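Side-chain contacts in phosphodiesterase (Candida albicans, PDB 6CPU), which belongs to the HD-type phosphodiesterase clan and holds a zinc ion and a magnesium ion in a largely helical fold: residues Asp229-Val234 / Glu255-Ile260; Phe261-Thr266 / His274-Ala279; Arg468-Ser473 / Leu563-Arg568; Gln475-Leu480 / Pro523-Gly528. One frame throughout, in Å; residues are numbered along the deposited sequence.

Interaction 1 (Asp229-Val234 / Glu255-Ile260); sequences DLVYCV and ELLAFI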
# COMPACT_ATOMS: atom_id res chain seq x y z
N ASP A 229 11.19 -8.18 0.01
CA ASP A 229 10.62 -9.28 0.81
C ASP A 229 9.10 -9.16 0.86
O ASP A 229 8.37 -10.14 0.77
CB ASP A 229 11.09 -9.23 2.27
CG ASP A 229 12.56 -9.54 2.48
OD1 ASP A 229 13.17 -10.34 1.73
OD2 ASP A 229 13.10 -8.98 3.48
N LEU A 230 8.62 -7.93 1.05
CA LEU A 230 7.19 -7.68 1.21
C LEU A 230 6.38 -8.05 -0.04
O LEU A 230 5.26 -8.55 0.06
CB LEU A 230 6.94 -6.23 1.63
CG LEU A 230 7.39 -5.94 3.07
CD1 LEU A 230 7.61 -4.45 3.30
CD2 LEU A 230 6.40 -6.52 4.10
N VAL A 231 6.96 -7.82 -1.21
CA VAL A 231 6.34 -8.26 -2.46
C VAL A 231 6.11 -9.77 -2.42
O VAL A 231 5.01 -10.26 -2.74
CB VAL A 231 7.23 -7.90 -3.68
CG1 VAL A 231 6.76 -8.61 -4.95
CG2 VAL A 231 7.23 -6.39 -3.89
N TYR A 232 7.13 -10.51 -2.01
CA TYR A 232 7.00 -11.97 -1.96
C TYR A 232 5.98 -12.41 -0.92
O TYR A 232 5.24 -13.35 -1.15
CB TYR A 232 8.33 -12.65 -1.71
CG TYR A 232 8.26 -14.12 -2.05
CD1 TYR A 232 8.08 -15.09 -1.06
CD2 TYR A 232 8.35 -14.55 -3.37
CE1 TYR A 232 8.00 -16.44 -1.37
CE2 TYR A 232 8.28 -15.90 -3.70
CZ TYR A 232 8.11 -16.84 -2.69
OH TYR A 232 8.03 -18.19 -3.02
N CYS A 233 5.94 -11.73 0.23
CA CYS A 233 4.91 -11.99 1.23
C CYS A 233 3.50 -11.85 0.67
O CYS A 233 2.63 -12.69 0.94
CB CYS A 233 5.07 -11.07 2.44
SG CYS A 233 6.55 -11.38 3.44
N VAL A 234 3.25 -10.80 -0.11
CA VAL A 234 1.96 -10.64 -0.74
C VAL A 234 1.67 -11.82 -1.68
O VAL A 234 0.57 -12.36 -1.68
CB VAL A 234 1.87 -9.31 -1.53
CG1 VAL A 234 0.54 -9.22 -2.26
CG2 VAL A 234 2.01 -8.13 -0.59
N GLU A 255 2.99 -13.61 -13.17
CA GLU A 255 1.81 -12.78 -13.35
C GLU A 255 1.37 -12.13 -12.03
O GLU A 255 1.04 -10.95 -12.00
CB GLU A 255 0.68 -13.64 -13.91
CG GLU A 255 -0.55 -12.89 -14.36
CD GLU A 255 -1.48 -13.80 -15.16
OE1 GLU A 255 -0.99 -14.73 -15.84
OE2 GLU A 255 -2.71 -13.59 -15.08
N LEU A 256 1.37 -12.91 -10.96
CA LEU A 256 1.08 -12.35 -9.63
C LEU A 256 2.13 -11.35 -9.19
O LEU A 256 1.79 -10.28 -8.69
CB LEU A 256 0.95 -13.45 -8.57
CG LEU A 256 -0.39 -14.16 -8.49
CD1 LEU A 256 -0.36 -15.18 -7.35
CD2 LEU A 256 -1.54 -13.17 -8.29
N LEU A 257 3.41 -11.67 -9.40
CA LEU A 257 4.47 -10.71 -9.07
C LEU A 257 4.33 -9.40 -9.85
O LEU A 257 4.52 -8.32 -9.29
CB LEU A 257 5.85 -11.31 -9.28
CG LEU A 257 6.31 -12.41 -8.32
CD1 LEU A 257 7.73 -12.85 -8.65
CD2 LEU A 257 6.24 -11.99 -6.86
N ALA A 258 4.00 -9.46 -11.14
CA ALA A 258 3.81 -8.23 -11.92
C ALA A 258 2.73 -7.33 -11.28
O ALA A 258 2.91 -6.12 -11.13
CB ALA A 258 3.45 -8.54 -13.37
N PHE A 259 1.60 -7.94 -10.95
CA PHE A 259 0.51 -7.25 -10.28
C PHE A 259 0.97 -6.60 -8.97
O PHE A 259 0.66 -5.45 -8.70
CB PHE A 259 -0.64 -8.24 -10.05
CG PHE A 259 -1.64 -7.83 -9.01
CD1 PHE A 259 -2.44 -6.71 -9.19
CD2 PHE A 259 -1.81 -8.58 -7.85
CE1 PHE A 259 -3.38 -6.35 -8.24
CE2 PHE A 259 -2.75 -8.23 -6.90
CZ PHE A 259 -3.54 -7.10 -7.09
N ILE A 260 1.74 -7.35 -8.19
CA ILE A 260 2.18 -6.84 -6.89
C ILE A 260 3.20 -5.71 -7.03
O ILE A 260 3.20 -4.77 -6.22
CB ILE A 260 2.74 -7.98 -6.01
CG1 ILE A 260 1.63 -9.00 -5.74
CG2 ILE A 260 3.27 -7.43 -4.68
CD1 ILE A 260 2.15 -10.38 -5.44

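Interaction 2 (Phe261-Thr266 / His274-Ala279); sequences FIVRDT and HNFRHA. With ZN (zinc ion), chain B.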
# COMPACT_ATOMS: atom_id res chain seq x y z
N PHE A 261 4.06 -5.79 -8.04
CA PHE A 261 4.98 -4.67 -8.32
C PHE A 261 4.21 -3.40 -8.65
O PHE A 261 4.57 -2.31 -8.18
CB PHE A 261 5.94 -5.00 -9.47
CG PHE A 261 7.24 -5.59 -9.04
CD1 PHE A 261 7.34 -6.94 -8.73
CD2 PHE A 261 8.39 -4.81 -9.00
CE1 PHE A 261 8.54 -7.49 -8.34
CE2 PHE A 261 9.60 -5.36 -8.62
CZ PHE A 261 9.67 -6.71 -8.28
N ILE A 262 3.16 -3.55 -9.44
CA ILE A 262 2.28 -2.44 -9.80
C ILE A 262 1.62 -1.84 -8.56
O ILE A 262 1.58 -0.62 -8.42
CB ILE A 262 1.14 -2.88 -10.77
CG1 ILE A 262 1.63 -3.25 -12.18
CG2 ILE A 262 0.02 -1.85 -10.84
CD1 ILE A 262 3.00 -2.83 -12.56
N VAL A 263 1.15 -2.69 -7.65
CA VAL A 263 0.56 -2.23 -6.39
C VAL A 263 1.61 -1.49 -5.55
O VAL A 263 1.34 -0.38 -5.07
CB VAL A 263 -0.02 -3.39 -5.54
CG1 VAL A 263 -0.40 -2.91 -4.15
CG2 VAL A 263 -1.23 -4.01 -6.23
N ARG A 264 2.78 -2.08 -5.38
CA ARG A 264 3.86 -1.44 -4.60
C ARG A 264 4.17 -0.05 -5.16
O ARG A 264 4.35 0.91 -4.39
CB ARG A 264 5.11 -2.31 -4.58
CG ARG A 264 6.25 -1.73 -3.77
CD ARG A 264 7.44 -2.65 -3.75
NE ARG A 264 8.25 -2.55 -4.97
CZ ARG A 264 9.41 -3.17 -5.16
NH1 ARG A 264 9.89 -3.99 -4.24
NH2 ARG A 264 10.09 -2.96 -6.27
N ASP A 265 4.19 0.07 -6.48
CA ASP A 265 4.44 1.35 -7.16
C ASP A 265 3.39 2.45 -6.89
O ASP A 265 3.67 3.62 -7.13
CB ASP A 265 4.58 1.14 -8.68
CG ASP A 265 5.89 0.46 -9.09
OD1 ASP A 265 6.83 0.38 -8.26
OD2 ASP A 265 5.99 0.00 -10.27
N THR A 266 2.22 2.08 -6.39
CA THR A 266 1.21 3.07 -6.05
C THR A 266 1.33 3.57 -4.61
O THR A 266 0.63 4.50 -4.24
CB THR A 266 -0.23 2.56 -6.25
OG1 THR A 266 -0.53 1.53 -5.31
CG2 THR A 266 -0.41 2.03 -7.67
N HIS A 274 2.10 5.12 6.25
CA HIS A 274 1.19 4.70 5.16
C HIS A 274 1.91 4.36 3.86
O HIS A 274 1.73 5.02 2.84
CB HIS A 274 0.10 5.76 4.94
CG HIS A 274 -0.86 5.85 6.08
ND1 HIS A 274 -0.76 6.81 7.06
CD2 HIS A 274 -1.91 5.07 6.42
CE1 HIS A 274 -1.73 6.63 7.95
NE2 HIS A 274 -2.44 5.58 7.58
N ASN A 275 2.73 3.33 3.93
CA ASN A 275 3.53 2.86 2.79
C ASN A 275 3.13 1.43 2.46
O ASN A 275 2.15 0.91 2.99
CB ASN A 275 5.00 2.99 3.10
CG ASN A 275 5.39 2.27 4.38
OD1 ASN A 275 4.74 1.34 4.81
ND2 ASN A 275 6.44 2.73 5.00
N PHE A 276 3.86 0.80 1.55
CA PHE A 276 3.55 -0.57 1.12
C PHE A 276 3.67 -1.55 2.30
O PHE A 276 2.89 -2.49 2.41
CB PHE A 276 4.50 -0.95 0.01
CG PHE A 276 4.27 -2.32 -0.54
CD1 PHE A 276 3.07 -2.65 -1.11
CD2 PHE A 276 5.31 -3.25 -0.55
CE1 PHE A 276 2.87 -3.92 -1.63
CE2 PHE A 276 5.13 -4.51 -1.08
CZ PHE A 276 3.91 -4.84 -1.62
N ARG A 277 4.61 -1.29 3.20
CA ARG A 277 4.78 -2.13 4.40
C ARG A 277 3.50 -2.18 5.25
O ARG A 277 3.12 -3.26 5.71
CB ARG A 277 6.00 -1.70 5.23
CG ARG A 277 6.23 -2.46 6.54
CD ARG A 277 7.53 -2.09 7.24
NE ARG A 277 8.67 -2.42 6.40
CZ ARG A 277 9.35 -1.58 5.63
NH1 ARG A 277 9.08 -0.27 5.62
NH2 ARG A 277 10.32 -2.05 4.88
N HIS A 278 2.83 -1.04 5.43
CA HIS A 278 1.54 -0.97 6.14
C HIS A 278 0.47 -1.77 5.43
O HIS A 278 -0.28 -2.50 6.05
CB HIS A 278 1.08 0.49 6.34
CG HIS A 278 -0.34 0.64 6.82
ND1 HIS A 278 -0.78 0.15 8.04
CD2 HIS A 278 -1.42 1.22 6.24
CE1 HIS A 278 -2.07 0.43 8.18
NE2 HIS A 278 -2.49 1.07 7.11
N ALA A 279 0.39 -1.62 4.10
CA ALA A 279 -0.57 -2.37 3.31
C ALA A 279 -0.40 -3.88 3.50
O ALA A 279 -1.39 -4.62 3.68
CB ALA A 279 -0.45 -2.01 1.83
ZN ZN B . -4.46 1.82 6.55
O HOH W 1 -3.93 3.41 8.00
O HOH W 2 -6.32 2.92 6.34

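Interaction 3 (Arg468-Ser473 / Leu563-Arg568); sequences RPLRVS and LFWLER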
# COMPACT_ATOMS: atom_id res chain seq x y z
N ARG A 468 -0.86 -6.43 17.96
CA ARG A 468 0.37 -7.21 17.78
C ARG A 468 1.09 -7.29 19.11
O ARG A 468 0.93 -6.40 19.95
CB ARG A 468 1.32 -6.54 16.79
CG ARG A 468 0.74 -6.26 15.40
CD ARG A 468 0.46 -7.52 14.62
NE ARG A 468 0.17 -7.22 13.21
CZ ARG A 468 -0.08 -8.13 12.28
NH1 ARG A 468 -0.09 -9.43 12.58
NH2 ARG A 468 -0.33 -7.76 11.02
N PRO A 469 1.94 -8.32 19.28
CA PRO A 469 2.79 -8.36 20.48
C PRO A 469 3.60 -7.08 20.71
O PRO A 469 3.97 -6.38 19.76
CB PRO A 469 3.70 -9.56 20.22
CG PRO A 469 2.83 -10.48 19.43
CD PRO A 469 2.05 -9.56 18.51
N LEU A 470 3.86 -6.81 21.98
CA LEU A 470 4.35 -5.52 22.45
C LEU A 470 5.51 -4.90 21.67
O LEU A 470 5.46 -3.72 21.34
CB LEU A 470 4.74 -5.63 23.93
CG LEU A 470 5.14 -4.36 24.68
CD1 LEU A 470 4.08 -3.28 24.58
CD2 LEU A 470 5.42 -4.70 26.14
N ARG A 471 6.55 -5.68 21.37
CA ARG A 471 7.74 -5.13 20.72
C ARG A 471 7.41 -4.61 19.31
O ARG A 471 7.85 -3.52 18.93
CB ARG A 471 8.83 -6.19 20.62
CG ARG A 471 10.21 -5.65 20.28
CD ARG A 471 11.21 -6.79 20.20
NE ARG A 471 10.77 -7.78 19.22
CZ ARG A 471 10.90 -7.64 17.90
NH1 ARG A 471 11.49 -6.57 17.38
NH2 ARG A 471 10.44 -8.59 17.10
N VAL A 472 6.66 -5.40 18.56
CA VAL A 472 6.26 -5.02 17.20
C VAL A 472 5.29 -3.85 17.25
O VAL A 472 5.35 -2.94 16.42
CB VAL A 472 5.60 -6.21 16.46
CG1 VAL A 472 5.03 -5.77 15.11
CG2 VAL A 472 6.61 -7.34 16.26
N SER A 473 4.38 -3.88 18.23
CA SER A 473 3.39 -2.82 18.40
C SER A 473 4.07 -1.50 18.65
O SER A 473 3.65 -0.48 18.11
CB SER A 473 2.43 -3.17 19.55
OG SER A 473 1.35 -2.25 19.63
N LEU A 563 -1.79 -2.83 29.90
CA LEU A 563 -1.21 -2.94 31.24
C LEU A 563 0.23 -2.44 31.27
O LEU A 563 0.61 -1.70 32.18
CB LEU A 563 -1.28 -4.38 31.76
CG LEU A 563 -2.68 -4.93 32.04
CD1 LEU A 563 -2.60 -6.38 32.47
CD2 LEU A 563 -3.40 -4.08 33.10
N PHE A 564 1.01 -2.82 30.27
CA PHE A 564 2.40 -2.40 30.17
C PHE A 564 2.51 -0.89 29.99
O PHE A 564 3.36 -0.24 30.59
CB PHE A 564 3.11 -3.11 29.01
CG PHE A 564 4.54 -2.68 28.82
CD1 PHE A 564 5.58 -3.39 29.40
CD2 PHE A 564 4.85 -1.56 28.05
CE1 PHE A 564 6.89 -2.99 29.23
CE2 PHE A 564 6.16 -1.16 27.88
CZ PHE A 564 7.18 -1.87 28.47
N TRP A 565 1.67 -0.34 29.11
CA TRP A 565 1.69 1.10 28.84
C TRP A 565 1.22 1.88 30.06
O TRP A 565 1.79 2.93 30.38
CB TRP A 565 0.84 1.46 27.62
CG TRP A 565 1.40 0.93 26.30
CD1 TRP A 565 0.75 0.17 25.38
CD2 TRP A 565 2.72 1.15 25.78
NE1 TRP A 565 1.58 -0.10 24.32
CE2 TRP A 565 2.80 0.48 24.54
CE3 TRP A 565 3.85 1.83 26.25
CZ2 TRP A 565 3.95 0.48 23.76
CZ3 TRP A 565 5.00 1.83 25.47
CH2 TRP A 565 5.04 1.16 24.24
N LEU A 566 0.19 1.37 30.73
CA LEU A 566 -0.26 1.92 32.03
C LEU A 566 0.87 1.90 33.06
O LEU A 566 1.08 2.88 33.77
CB LEU A 566 -1.46 1.13 32.56
CG LEU A 566 -2.80 1.40 31.88
CD1 LEU A 566 -3.81 0.32 32.23
CD2 LEU A 566 -3.33 2.78 32.24
N GLU A 567 1.59 0.78 33.13
CA GLU A 567 2.70 0.61 34.08
C GLU A 567 3.80 1.67 33.96
O GLU A 567 4.39 2.05 34.96
CB GLU A 567 3.33 -0.79 33.95
CG GLU A 567 2.61 -1.88 34.74
CD GLU A 567 3.04 -1.94 36.20
OE1 GLU A 567 3.37 -0.89 36.78
OE2 GLU A 567 3.04 -3.06 36.77
N ARG A 568 4.07 2.14 32.75
CA ARG A 568 5.09 3.18 32.58
C ARG A 568 4.51 4.60 32.45
O ARG A 568 5.26 5.57 32.42
CB ARG A 568 6.08 2.87 31.45
CG ARG A 568 5.48 2.49 30.11
CD ARG A 568 6.29 3.10 28.97
NE ARG A 568 7.71 3.21 29.28
CZ ARG A 568 8.53 4.15 28.79
NH1 ARG A 568 8.10 5.08 27.94
NH2 ARG A 568 9.81 4.15 29.16
O HOH W 3 0.32 -1.15 21.88

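Interaction 4 (Gln475-Leu480 / Pro523-Gly528); sequences QWAMVL and PDIHKG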
# COMPACT_ATOMS: atom_id res chain seq x y z
N GLN A 475 7.18 -0.67 17.66
CA GLN A 475 7.88 -0.25 16.43
C GLN A 475 6.92 0.53 15.53
O GLN A 475 7.29 1.56 14.98
CB GLN A 475 8.42 -1.47 15.68
CG GLN A 475 9.62 -2.13 16.35
CD GLN A 475 10.11 -3.34 15.58
OE1 GLN A 475 9.31 -4.13 15.06
NE2 GLN A 475 11.42 -3.50 15.52
N TRP A 476 5.70 0.03 15.39
CA TRP A 476 4.66 0.71 14.61
C TRP A 476 4.31 2.07 15.21
O TRP A 476 4.14 3.04 14.49
CB TRP A 476 3.40 -0.15 14.54
CG TRP A 476 3.48 -1.26 13.53
CD1 TRP A 476 3.49 -2.61 13.77
CD2 TRP A 476 3.55 -1.11 12.12
NE1 TRP A 476 3.57 -3.30 12.59
CE2 TRP A 476 3.61 -2.41 11.56
CE3 TRP A 476 3.58 -0.00 11.26
CZ2 TRP A 476 3.69 -2.62 10.18
CZ3 TRP A 476 3.66 -0.22 9.89
CH2 TRP A 476 3.73 -1.52 9.37
N ALA A 477 4.20 2.14 16.54
CA ALA A 477 3.90 3.40 17.22
C ALA A 477 4.93 4.46 16.90
O ALA A 477 4.60 5.64 16.74
CB ALA A 477 3.81 3.18 18.73
N MET A 478 6.18 4.05 16.82
CA MET A 478 7.26 4.94 16.47
C MET A 478 7.14 5.52 15.05
O MET A 478 7.31 6.72 14.84
CB MET A 478 8.59 4.20 16.60
CG MET A 478 9.78 4.98 16.09
SD MET A 478 11.30 4.32 16.79
CE MET A 478 12.50 5.37 15.99
N VAL A 479 6.91 4.66 14.06
CA VAL A 479 6.82 5.16 12.68
C VAL A 479 5.54 5.99 12.47
O VAL A 479 5.57 6.98 11.75
CB VAL A 479 7.01 4.05 11.62
CG1 VAL A 479 8.36 3.36 11.85
CG2 VAL A 479 5.87 3.04 11.63
N LEU A 480 4.45 5.63 13.15
CA LEU A 480 3.22 6.42 13.13
C LEU A 480 3.47 7.83 13.68
O LEU A 480 3.02 8.81 13.09
CB LEU A 480 2.07 5.71 13.88
CG LEU A 480 0.67 6.36 13.81
CD1 LEU A 480 0.20 6.52 12.37
CD2 LEU A 480 -0.36 5.58 14.60
N PRO A 523 10.43 8.55 24.75
CA PRO A 523 9.50 8.22 25.82
C PRO A 523 8.22 9.00 25.60
O PRO A 523 8.23 9.99 24.87
CB PRO A 523 10.24 8.68 27.08
CG PRO A 523 11.14 9.77 26.61
CD PRO A 523 11.53 9.41 25.21
N ASP A 524 7.14 8.56 26.22
CA ASP A 524 5.79 9.12 26.03
C ASP A 524 5.00 8.44 24.90
O ASP A 524 3.84 8.79 24.67
CB ASP A 524 5.78 10.67 25.92
CG ASP A 524 5.99 11.20 24.50
OD1 ASP A 524 6.57 12.31 24.38
OD2 ASP A 524 5.58 10.56 23.51
N ILE A 525 5.61 7.47 24.23
CA ILE A 525 4.88 6.59 23.31
C ILE A 525 3.64 6.03 23.99
O ILE A 525 2.58 5.91 23.37
CB ILE A 525 5.76 5.41 22.81
CG1 ILE A 525 6.60 5.84 21.60
CG2 ILE A 525 4.91 4.20 22.42
CD1 ILE A 525 7.41 4.73 20.96
N HIS A 526 3.78 5.69 25.27
CA HIS A 526 2.71 5.10 26.07
C HIS A 526 1.37 5.85 26.00
O HIS A 526 0.31 5.21 25.98
CB HIS A 526 3.15 4.95 27.54
CG HIS A 526 3.44 6.24 28.23
ND1 HIS A 526 4.70 6.80 28.27
CD2 HIS A 526 2.64 7.08 28.93
CE1 HIS A 526 4.66 7.93 28.95
NE2 HIS A 526 3.42 8.12 29.36
N LYS A 527 1.41 7.18 25.96
CA LYS A 527 0.15 7.94 26.05
C LYS A 527 -0.64 7.97 24.75
O LYS A 527 -1.87 8.03 24.78
CB LYS A 527 0.37 9.34 26.64
CG LYS A 527 1.25 10.29 25.84
CD LYS A 527 1.69 11.45 26.73
CE LYS A 527 2.57 12.43 25.98
NZ LYS A 527 3.45 13.20 26.90
N GLY A 528 0.05 7.89 23.61
CA GLY A 528 -0.64 7.68 22.33
C GLY A 528 -1.39 6.36 22.30
O GLY A 528 -2.51 6.29 21.81

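Interaction 1 (Asp229-Val234 / Glu255-Ile260)
Two methyl groups of Ile260 crowd one side of the carbonyl oxygen of Val231: Val231 O stands 3.8 Å from Ile260 CG2 and 3.9 Å from Ile260 CD1. These are packing contacts, and no hydrogen bond crosses between the two segments. The motif is a helix-helix packing inside the helical body of this HD-type phosphodiesterase, where helix 227-242 meets helix 253-264. The short segments pass with axes 9.6 Å apart and 124° between their directions, so they run against each other at a steep slant. Ile260 carries most of the join, and both of its branches touch both valines. With CG2 anti to the backbone N, that methyl packs mainly on Val231, and Ile260 CG2 meets Val231 CG1 at 3.7 Å. The other branch lies beside the backbone N and packs mainly on Val234: Ile260 CG1 comes within 3.7 Å of Val234 CG1, and CD1 at its end approaches the same methyl equally closely. Val234 and Ile260 lie alongside each other, pointing in opposite directions. All four touching residues are buried. Outside the segments, Val234 also rests on Val280 of helix 276-292, while Leu257 packs on Phe196 and Ile197. Asp229 at the start of 229-234 is held by a salt bridge to Arg207. Leu257 adds the last piece from one turn before Ile260, crossing Val231 at about a right angle and setting Leu257 CD2 3.9 Å from Val231 CG1.

Interaction 2 (Phe261-Thr266 / His274-Ala279)
Arg264 lays the aliphatic part of its side chain over one face of the Phe276 ring, and its atoms can be followed outward one by one. CB sits above the middle of the ring in a CH-pi contact, with Arg264 CB 3.9 Å from the Phe276 centroid and only 3° off the ring normal. CG moves across the same face, so that Arg264 CG is 3.7 Å from Phe276 CD2. CD follows, with Arg264 CD 3.9 Å from Phe276 CD2. The chain then bends at chi3 (80°), which carries the guanidinium off the ring and turns its plane 89° from that of Phe276. There the tip finds polar partners: NH1 makes a salt bridge to Asp228, and NH2 donates to Phe33 O. Val263 approaches the same ring obliquely, with Val263 CG1 4.3 Å from Phe276 CE1. Phe276 opens helix 276-292, whose N-cap is Asn275; Asn275 OD1 accepts from His278 N at 3.1 Å, nearly in line with the side-chain C=O. One turn of this capped helix thus carries both the packing ring and a metal ligand, since His278 NE2 binds the zinc ion at 2.2 Å together with His349, Asp350, Asp462 and two waters. His274 NE2 is hydrogen-bonded to one of those waters, 2.7 Å from its oxygen. The contact lies near the centre of the chain, at the C-terminal end of helix 253-264; Leu230 and Val234 of helix 227-242 also pack on Phe276, while Val263 reaches Val390 of helix 377-394.

Interaction 3 (Arg468-Ser473 / Leu563-Arg568)
Leu470 spreads its two methyl groups over neighbouring aromatic rings, Phe564 and Trp565, and this makes the tight part of the contact. One methyl stands squarely on the Phe564 face: Leu470 CD2 is 3.5 Å from the ring centroid and 14° off its normal, a close CH-pi contact. The other points to the indole obliquely, with Leu470 CD1 3.9 Å from Trp565 CZ2 and 4.0 Å from Trp565 CE2. The leucine CG lies anti to its own backbone N (chi1 -173°), which sends the fork out from the first turn of helix 470-495 toward helix 552-569. The two rings also meet each other, the Trp565 CE3 corner lying in plane at the Phe564 edge.

On the looser side, the link between the segments is made by water. Ser473, one turn beyond Leu470, makes no direct contact with 563-568; a single water bridges the gap. It donates to Ser473 OG at 2.7 Å and accepts from Trp565 NE1 at 2.9 Å, lying in the indole plane at the ring's edge. Ser473 OG also bonds to Asn465 O, so this hydroxyl is held from two directions. Leu470 and Phe564 are partly exposed, whereas Trp565 is buried. Leu515 of helix 515-521 touches both Leu470 and Phe564, adding a third helix to the apolar cluster. Such leucine-on-aromatic packing, here at the far edge of the chain, joins the C-terminal helix to the compact helical bundle characteristic of the phosphodiesterase family.

Interaction 4 (Gln475-Leu480 / Pro523-Gly528)
A small apolar helix-to-helix contact joins the second and third turns of helix 470-495 to the first turn of helix 525-547, within the helical bundle of this phosphodiesterase. Its centre is Ala477 against Ile525: both bonds from CA to CB point across the interface, and Ala477 CB meets Ile525 CG2 at 4.0 Å. The short alanine lets the backbones come near, with Ala477 CA and Ile525 CA 6.9 Å apart. Contact is nevertheless slight, some 94 Å² of surface in all, and it involves no hydrogen bond between the segments. Ile525 uses its branches differently. CG2 lies anti to the backbone N and faces the alanine methyl, while the longer branch, beside the backbone N, reaches extended across to helix 470-495, leaving Ile525 CD1 4.5 Å from Ala477 CB. Met478 presents its backbone and the base of its side chain to Ile525 CD1, its extended thioether leading away. All three of these residues are buried, although the loop that leads into helix 525-547 is exposed, so the contact has an outer side there. Lys527 N donates to Asp524 O at 3.2 Å where this loop turns into the helix. Beyond the segments, Ile518 of helix 515-521 and Trp565 of helix 552-569 also press on Ile525, placing it where four helices converge. Ala477 O, beside the contact, accepts from Ser481 OG. The farthest reach of the isoleucine ends at the peptide after Ala477, where Ile525 CD1 comes 4.4 Å from Met478 N.

How the interactions relate
From the N terminus, interaction 1 comes first and folds helix 253-264 back on helix 227-242 across 20 intervening residues. Interaction 2 follows in series, closing a loop of only seven residues between the end of helix 253-264 and the start of helix 276-292; both use helix 253-264 and touch through Leu230 and Phe276. Interaction 3 closes a much longer excursion, from helix 470-495 to the C-terminal helix 552-569, and interaction 4 lies within it, pairing helix 470-495 with helix 525-547. Trp565 packs on Ile525 and His526, fusing these two. Trp476, against Arg277 and His278, links interactions 2 and 4, connecting the helix that carries His278 of the zinc site with the C-terminal bundle.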